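PDB 2E6X: DUF3248 domain-containing protein from Thermus thermophilus, which is of unknown function but belongs to the DUF3248 family and forms a two-fold symmetric pair that may be its working dimer. Local coordinates for the interface of chains A and B. Coordinates in Å, arbitrary orientation; residue numbers count along the deposited sequence, not the author numbering. Chains: chain A/B, Hypothetical protein TTHA1281.

Helix 50-58 of chain B takes part in all three contacts, which run along it and just past both its ends. Measured between C-alpha centres, contact 1 and contact 2 are about 6 Å apart, contact 2 and contact 3 about 9 Å, and contact 1 and contact 3 about 13 Å. The first pair shares A:Trp66 and B:Gln58, the second A:Leu32 and B:Glu50. Chain A answers with strand 62-66 in contacts 1 and 2, A:Glu68 in contact 2, and helix 2-8 with the ends of strands 13-19 and 26-32 in contact 3. Two-fold symmetry repeats each contact, consistent with a homodimer without proving one.

Contact 1: the interface of chains A and B. Residues chain A 30, 64-66; chain B 57-58, 62.
B:Val57 sets its side chain against the backbone of A:Val64 to A:Trp66, bringing the last turn of helix 50-58 onto strand 62-66 of the other copy of this DUF3248-family protein. From CB the side chain forks. B:Val57 CG1, anti to the backbone N (chi1 176°), points at the partner strand and does most of the touching, 3.5 Å from the carbonyl O of A:Val64. The same B:Val57 CG1 lies 3.6 Å from the A:Val64 methyl CG1 and 3.9 Å from CB of A:Trp66. The other branch, B:Val57 CG2, lies beside the backbone N and meets A:Val64 CG1 more loosely, at 4.1 Å. The two valine side chains cross at about a right angle, CG1 on CG1. A:Val64 divides its own branches between two partners, since its CG2 turns from B:Val57 to B:Val62, 4.0 Å from the B:Val62 methyl CG1. At the other end of the patch, B:Gln58 CG packs against A:Trp66 CB, and beyond its CG the glutamine chain runs extended to the amide. Polar groups are joined through solvent: water 2 links the carbonyls of A:Val64 and B:Val57, and water 1 sits 2.7 Å from the A:Trp66 carbonyl O. The amide NE2 of B:Gln58 reaches water 1 at 2.9 Å in a nearly straight bond (168° at H). That water also lies at the indole edge, in the ring plane.

Contact 2: the interface of chains A and B. Residues chain A 32, 66, 68; chain B 50, 54, 58.
B:Arg54 lays its aliphatic stem over one face of the A:Trp66 indole, in an interface between two DUF3248-family chains. B:Arg54 CB lies 3.6 Å from the centroid of the A:Trp66 six-membered ring and CG sits above the five-membered ring, both as CH-pi contacts. Helping this placement, CG is anti to the backbone N (chi1 167°) and the chain is extended as far as NE, carrying it across the ring. The guanidinium then stands nearly upright to the indole, its plane 84° away, and turns its NE/NH2 edge to the A:Glu68 carboxylate, nearly coplanar with it. The grip is side-on: B:Arg54 NE meets A:Glu68 OE2 at 2.8 Å as a salt bridge, and B:Arg54 NH2 meets the syn lone pair of A:Glu68 OE1 at 2.9 Å. The B:Gln58 amide oxygen OE1 lies over the guanidinium face, while its NE2 adds a weak bond to A:Glu68 OE1. Past the CZ2-CH2 rim, a little to the B:Arg54 side of the ring plane, the carboxylate oxygen OE2 of B:Glu50 is 3.3 Å from A:Trp66 CH2. B:Glu50 CG touches A:Leu32 CD2 at 3.5 Å. An alanine in place of A:Trp66 would probably open a gap beneath the B:Arg54 stem and leave its guanidinium freer to swing away from A:Glu68.

Contact 3: the interface of chains A and B. Residues chain A 2, 6, 11, 13, 32; chain B 48, 50.
A:Glu2 meets B:Leu48 with its carboxylate against the backbone just ahead of helix 50-58, in the two-fold interface of two DUF3248 chains. The amide N of B:Leu48 donates to A:Glu2 OE2 at 3.0 Å, arriving on the syn side but 20° out of the carboxylate plane. The bend of the A:Glu2 chain at chi2 (69°) turns the carboxylate towards this N-H. A:Glu2 OE1 lies 2.6 Å from the B:Leu48 carbonyl O; as both normally accept, this pair is doubtful and carries no weight. The B:Leu48 methyl CD2 packs on the A:Glu2 carboxylate carbon CD at 3.7 Å. The more enclosed part is round B:Glu50, which hides 79 Å² here against 11 Å² for B:Leu48: besides A:Leu32, its CG is approached obliquely by the A:Leu13 methyl CD2 at 4.0 Å, and its CB lies 3.8 Å from the A:Gln11 amide NE2. The water-mediated side is looser: A:Gln11 NE2 bonds water 4 at 2.8 Å, and the same water meets the backbone N of B:Glu50 in a nearly straight line (174° at H). Together these contacts probably help seat the start of helix 50-58 against the N-terminal helix and nearby strand ends of the partner and so steady the pairing.

Contact 1: the interface of chains A and B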
loop_
_atom_site.group_PDB
_atom_site.type_symbol
_atom_site.label_atom_id
_atom_site.label_comp_id
_atom_site.label_asym_id
_atom_site.label_seq_id
_atom_site.Cartn_x
_atom_site.Cartn_y
_atom_site.Cartn_z
ATOM N N VAL A 30 0.074 4.358 -5.588
ATOM C CA VAL A 30 1.189 3.508 -6.010
ATOM C C VAL A 30 1.517 3.643 -7.505
ATOM O O VAL A 30 0.625 3.800 -8.349
ATOM C CB VAL A 30 0.899 2.025 -5.689
ATOM C CG1 VAL A 30 -0.297 1.512 -6.524
ATOM C CG2 VAL A 30 2.125 1.190 -5.996
ATOM N N VAL A 64 -7.171 2.658 -3.249
ATOM C CA VAL A 64 -5.806 2.503 -3.776
ATOM C C VAL A 64 -5.802 3.134 -5.170
ATOM O O VAL A 64 -6.683 2.865 -5.997
ATOM C CB VAL A 64 -5.394 1.045 -3.844
ATOM C CG1 VAL A 64 -3.912 0.916 -4.459
ATOM C CG2 VAL A 64 -5.442 0.483 -2.422
ATOM N N GLU A 65 -4.800 3.956 -5.425
ATOM C CA GLU A 65 -4.729 4.718 -6.678
ATOM C C GLU A 65 -3.464 4.484 -7.472
ATOM O O GLU A 65 -2.366 4.551 -6.911
ATOM C CB GLU A 65 -4.860 6.234 -6.332
ATOM C CG GLU A 65 -6.208 6.580 -5.698
ATOM C CD GLU A 65 -6.313 8.030 -5.232
ATOM O OE1 GLU A 65 -5.362 8.840 -5.454
ATOM O OE2 GLU A 65 -7.365 8.366 -4.637
ATOM N N TRP A 66 -3.599 4.281 -8.784
ATOM C CA TRP A 66 -2.408 4.037 -9.583
ATOM C C TRP A 66 -2.001 5.330 -10.256
ATOM O O TRP A 66 -2.820 6.009 -10.871
ATOM C CB TRP A 66 -2.649 2.953 -10.640
ATOM C CG TRP A 66 -1.413 2.673 -11.424
ATOM C CD1 TRP A 66 -1.022 3.252 -12.611
ATOM C CD2 TRP A 66 -0.371 1.787 -11.044
ATOM N NE1 TRP A 66 0.211 2.759 -12.990
ATOM C CE2 TRP A 66 0.636 1.865 -12.041
ATOM C CE3 TRP A 66 -0.185 0.921 -9.958
ATOM C CZ2 TRP A 66 1.817 1.126 -11.969
ATOM C CZ3 TRP A 66 0.991 0.187 -9.889
ATOM C CH2 TRP A 66 1.969 0.296 -10.895
ATOM N N VAL B 57 -5.190 -2.509 -9.805
ATOM C CA VAL B 57 -5.483 -1.294 -9.056
ATOM C C VAL B 57 -6.438 -0.465 -9.896
ATOM O O VAL B 57 -7.466 -0.012 -9.402
ATOM C CB VAL B 57 -4.208 -0.484 -8.740
ATOM C CG1 VAL B 57 -4.619 0.877 -8.017
ATOM C CG2 VAL B 57 -3.311 -1.327 -7.808
ATOM N N GLN B 58 -6.111 -0.286 -11.167
ATOM C CA GLN B 58 -7.014 0.485 -12.022
ATOM C C GLN B 58 -8.438 -0.081 -12.063
ATOM O O GLN B 58 -9.374 0.697 -12.092
ATOM C CB GLN B 58 -6.445 0.626 -13.444
ATOM C CG GLN B 58 -5.183 1.510 -13.437
ATOM C CD GLN B 58 -4.755 1.917 -14.817
ATOM O OE1 GLN B 58 -4.789 1.122 -15.726
ATOM N NE2 GLN B 58 -4.351 3.173 -14.975
ATOM N N VAL B 62 -8.749 -4.619 -5.532
ATOM C CA VAL B 62 -7.701 -4.552 -4.506
ATOM C C VAL B 62 -8.359 -4.608 -3.121
ATOM O O VAL B 62 -9.427 -4.034 -2.907
ATOM C CB VAL B 62 -6.976 -3.197 -4.504
ATOM C CG1 VAL B 62 -5.722 -3.280 -3.616
ATOM C CG2 VAL B 62 -6.615 -2.788 -5.875
HETATM O O HOH W 1 -4.393 5.283 -12.976
HETATM O O HOH W 2 -7.977 0.623 -6.804
#

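Contact 2: the interface of chains A and B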
loop_
_atom_site.group_PDB
_atom_site.type_symbol
_atom_site.label_atom_id
_atom_site.label_comp_id
_atom_site.label_asym_id
_atom_site.label_seq_id
_atom_site.Cartn_x
_atom_site.Cartn_y
_atom_site.Cartn_z
ATOM N N LEU A 32 5.160 3.244 -10.591
ATOM C CA LEU A 32 6.570 2.921 -10.807
ATOM C C LEU A 32 7.414 4.086 -10.347
ATOM O O LEU A 32 6.932 5.223 -10.284
ATOM C CB LEU A 32 6.858 2.681 -12.285
ATOM C CG LEU A 32 6.365 1.367 -12.878
ATOM C CD1 LEU A 32 6.656 1.362 -14.359
ATOM C CD2 LEU A 32 7.052 0.194 -12.168
ATOM N N TRP A 66 -3.599 4.281 -8.784
ATOM C CA TRP A 66 -2.408 4.037 -9.583
ATOM C C TRP A 66 -2.001 5.330 -10.256
ATOM O O TRP A 66 -2.820 6.009 -10.871
ATOM C CB TRP A 66 -2.649 2.953 -10.640
ATOM C CG TRP A 66 -1.413 2.673 -11.424
ATOM C CD1 TRP A 66 -1.022 3.252 -12.611
ATOM C CD2 TRP A 66 -0.371 1.787 -11.044
ATOM N NE1 TRP A 66 0.211 2.759 -12.990
ATOM C CE2 TRP A 66 0.636 1.865 -12.041
ATOM C CE3 TRP A 66 -0.185 0.921 -9.958
ATOM C CZ2 TRP A 66 1.817 1.126 -11.969
ATOM C CZ3 TRP A 66 0.991 0.187 -9.889
ATOM C CH2 TRP A 66 1.969 0.296 -10.895
ATOM N N GLU A 68 0.089 6.995 -13.079
ATOM C CA GLU A 68 0.725 6.734 -14.355
ATOM C C GLU A 68 1.993 7.585 -14.481
ATOM O O GLU A 68 2.014 8.755 -14.047
ATOM C CB GLU A 68 -0.235 7.102 -15.499
ATOM C CG GLU A 68 -1.591 6.426 -15.449
ATOM C CD GLU A 68 -1.633 5.108 -16.187
ATOM O OE1 GLU A 68 -2.569 4.948 -17.020
ATOM O OE2 GLU A 68 -0.760 4.238 -15.936
ATOM N N GLU B 50 4.413 -6.302 -12.580
ATOM C CA GLU B 50 4.013 -4.958 -12.218
ATOM C C GLU B 50 2.803 -4.479 -13.076
ATOM O O GLU B 50 1.924 -3.737 -12.597
ATOM C CB GLU B 50 5.218 -4.013 -12.381
ATOM C CG GLU B 50 4.873 -2.562 -12.207
ATOM C CD GLU B 50 4.381 -1.886 -13.483
ATOM O OE1 GLU B 50 4.572 -2.429 -14.585
ATOM O OE2 GLU B 50 3.827 -0.779 -13.377
ATOM N N ARG B 54 -0.830 -2.990 -11.971
ATOM C CA ARG B 54 -1.425 -1.740 -12.397
ATOM C C ARG B 54 -2.880 -2.002 -12.821
ATOM O O ARG B 54 -3.793 -1.292 -12.418
ATOM C CB ARG B 54 -0.600 -1.116 -13.552
ATOM C CG ARG B 54 -1.304 0.008 -14.268
ATOM C CD ARG B 54 -0.445 0.494 -15.459
ATOM N NE ARG B 54 -1.142 1.487 -16.268
ATOM C CZ ARG B 54 -1.909 1.196 -17.318
ATOM N NH1 ARG B 54 -2.084 -0.084 -17.703
ATOM N NH2 ARG B 54 -2.498 2.188 -17.999
ATOM N N GLN B 58 -6.111 -0.286 -11.167
ATOM C CA GLN B 58 -7.014 0.485 -12.022
ATOM C C GLN B 58 -8.438 -0.081 -12.063
ATOM O O GLN B 58 -9.374 0.697 -12.092
ATOM C CB GLN B 58 -6.445 0.626 -13.444
ATOM C CG GLN B 58 -5.183 1.510 -13.437
ATOM C CD GLN B 58 -4.755 1.917 -14.817
ATOM O OE1 GLN B 58 -4.789 1.122 -15.726
ATOM N NE2 GLN B 58 -4.351 3.173 -14.975
HETATM O O HOH W 3 -4.393 5.283 -12.976
#

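Contact 3: the interface of chains A and B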
loop_
_atom_site.group_PDB
_atom_site.type_symbol
_atom_site.label_atom_id
_atom_site.label_comp_id
_atom_site.label_asym_id
_atom_site.label_seq_id
_atom_site.Cartn_x
_atom_site.Cartn_y
_atom_site.Cartn_z
ATOM N N GLU A 2 7.086 -10.064 -3.505
ATOM C CA GLU A 2 6.945 -9.120 -4.622
ATOM C C GLU A 2 8.054 -8.077 -4.771
ATOM O O GLU A 2 8.523 -7.849 -5.868
ATOM C CB GLU A 2 5.602 -8.389 -4.519
ATOM C CG GLU A 2 5.296 -7.492 -5.720
ATOM C CD GLU A 2 5.035 -8.270 -6.984
ATOM O OE1 GLU A 2 4.968 -7.634 -8.075
ATOM O OE2 GLU A 2 4.890 -9.522 -6.889
ATOM N N LEU A 6 10.507 -7.611 -8.142
ATOM C CA LEU A 6 10.689 -6.371 -8.854
ATOM C C LEU A 6 12.137 -5.894 -8.782
ATOM O O LEU A 6 12.653 -5.376 -9.765
ATOM C CB LEU A 6 9.730 -5.323 -8.326
ATOM C CG LEU A 6 8.261 -5.733 -8.451
ATOM C CD1 LEU A 6 7.384 -4.540 -8.028
ATOM C CD2 LEU A 6 7.936 -6.139 -9.899
ATOM N N GLN A 11 13.006 -2.784 -11.265
ATOM C CA GLN A 11 11.777 -2.011 -11.067
ATOM C C GLN A 11 11.579 -1.718 -9.579
ATOM O O GLN A 11 11.954 -2.517 -8.703
ATOM C CB GLN A 11 10.546 -2.779 -11.602
ATOM C CG GLN A 11 10.460 -2.860 -13.134
ATOM C CD GLN A 11 9.359 -3.808 -13.657
ATOM O OE1 GLN A 11 8.942 -3.700 -14.802
ATOM N NE2 GLN A 11 8.906 -4.734 -12.819
ATOM N N LEU A 13 8.630 0.303 -6.968
ATOM C CA LEU A 13 7.311 0.931 -6.853
ATOM C C LEU A 13 7.376 2.044 -5.811
ATOM O O LEU A 13 8.063 1.912 -4.798
ATOM C CB LEU A 13 6.281 -0.113 -6.404
ATOM C CG LEU A 13 6.095 -1.333 -7.301
ATOM C CD1 LEU A 13 5.050 -2.215 -6.677
ATOM C CD2 LEU A 13 5.652 -0.909 -8.693
ATOM N N LEU A 32 5.160 3.244 -10.591
ATOM C CA LEU A 32 6.570 2.921 -10.807
ATOM C C LEU A 32 7.414 4.086 -10.347
ATOM O O LEU A 32 6.932 5.223 -10.284
ATOM C CB LEU A 32 6.858 2.681 -12.285
ATOM C CG LEU A 32 6.365 1.367 -12.878
ATOM C CD1 LEU A 32 6.656 1.362 -14.359
ATOM C CD2 LEU A 32 7.052 0.194 -12.168
ATOM N N LEU B 48 3.381 -11.173 -8.847
ATOM C CA LEU B 48 2.750 -10.950 -10.139
ATOM C C LEU B 48 3.480 -9.798 -10.827
ATOM O O LEU B 48 4.121 -8.971 -10.160
ATOM C CB LEU B 48 1.234 -10.663 -9.989
ATOM C CG LEU B 48 0.919 -9.286 -9.440
ATOM C CD1 LEU B 48 -0.591 -9.130 -9.288
ATOM C CD2 LEU B 48 1.569 -9.117 -8.116
ATOM N N GLU B 50 4.413 -6.302 -12.580
ATOM C CA GLU B 50 4.013 -4.958 -12.218
ATOM C C GLU B 50 2.803 -4.479 -13.076
ATOM O O GLU B 50 1.924 -3.737 -12.597
ATOM C CB GLU B 50 5.218 -4.013 -12.381
ATOM C CG GLU B 50 4.873 -2.562 -12.207
ATOM C CD GLU B 50 4.381 -1.886 -13.483
ATOM O OE1 GLU B 50 4.572 -2.429 -14.585
ATOM O OE2 GLU B 50 3.827 -0.779 -13.377
HETATM O O HOH W 4 7.259 -6.719 -13.800
#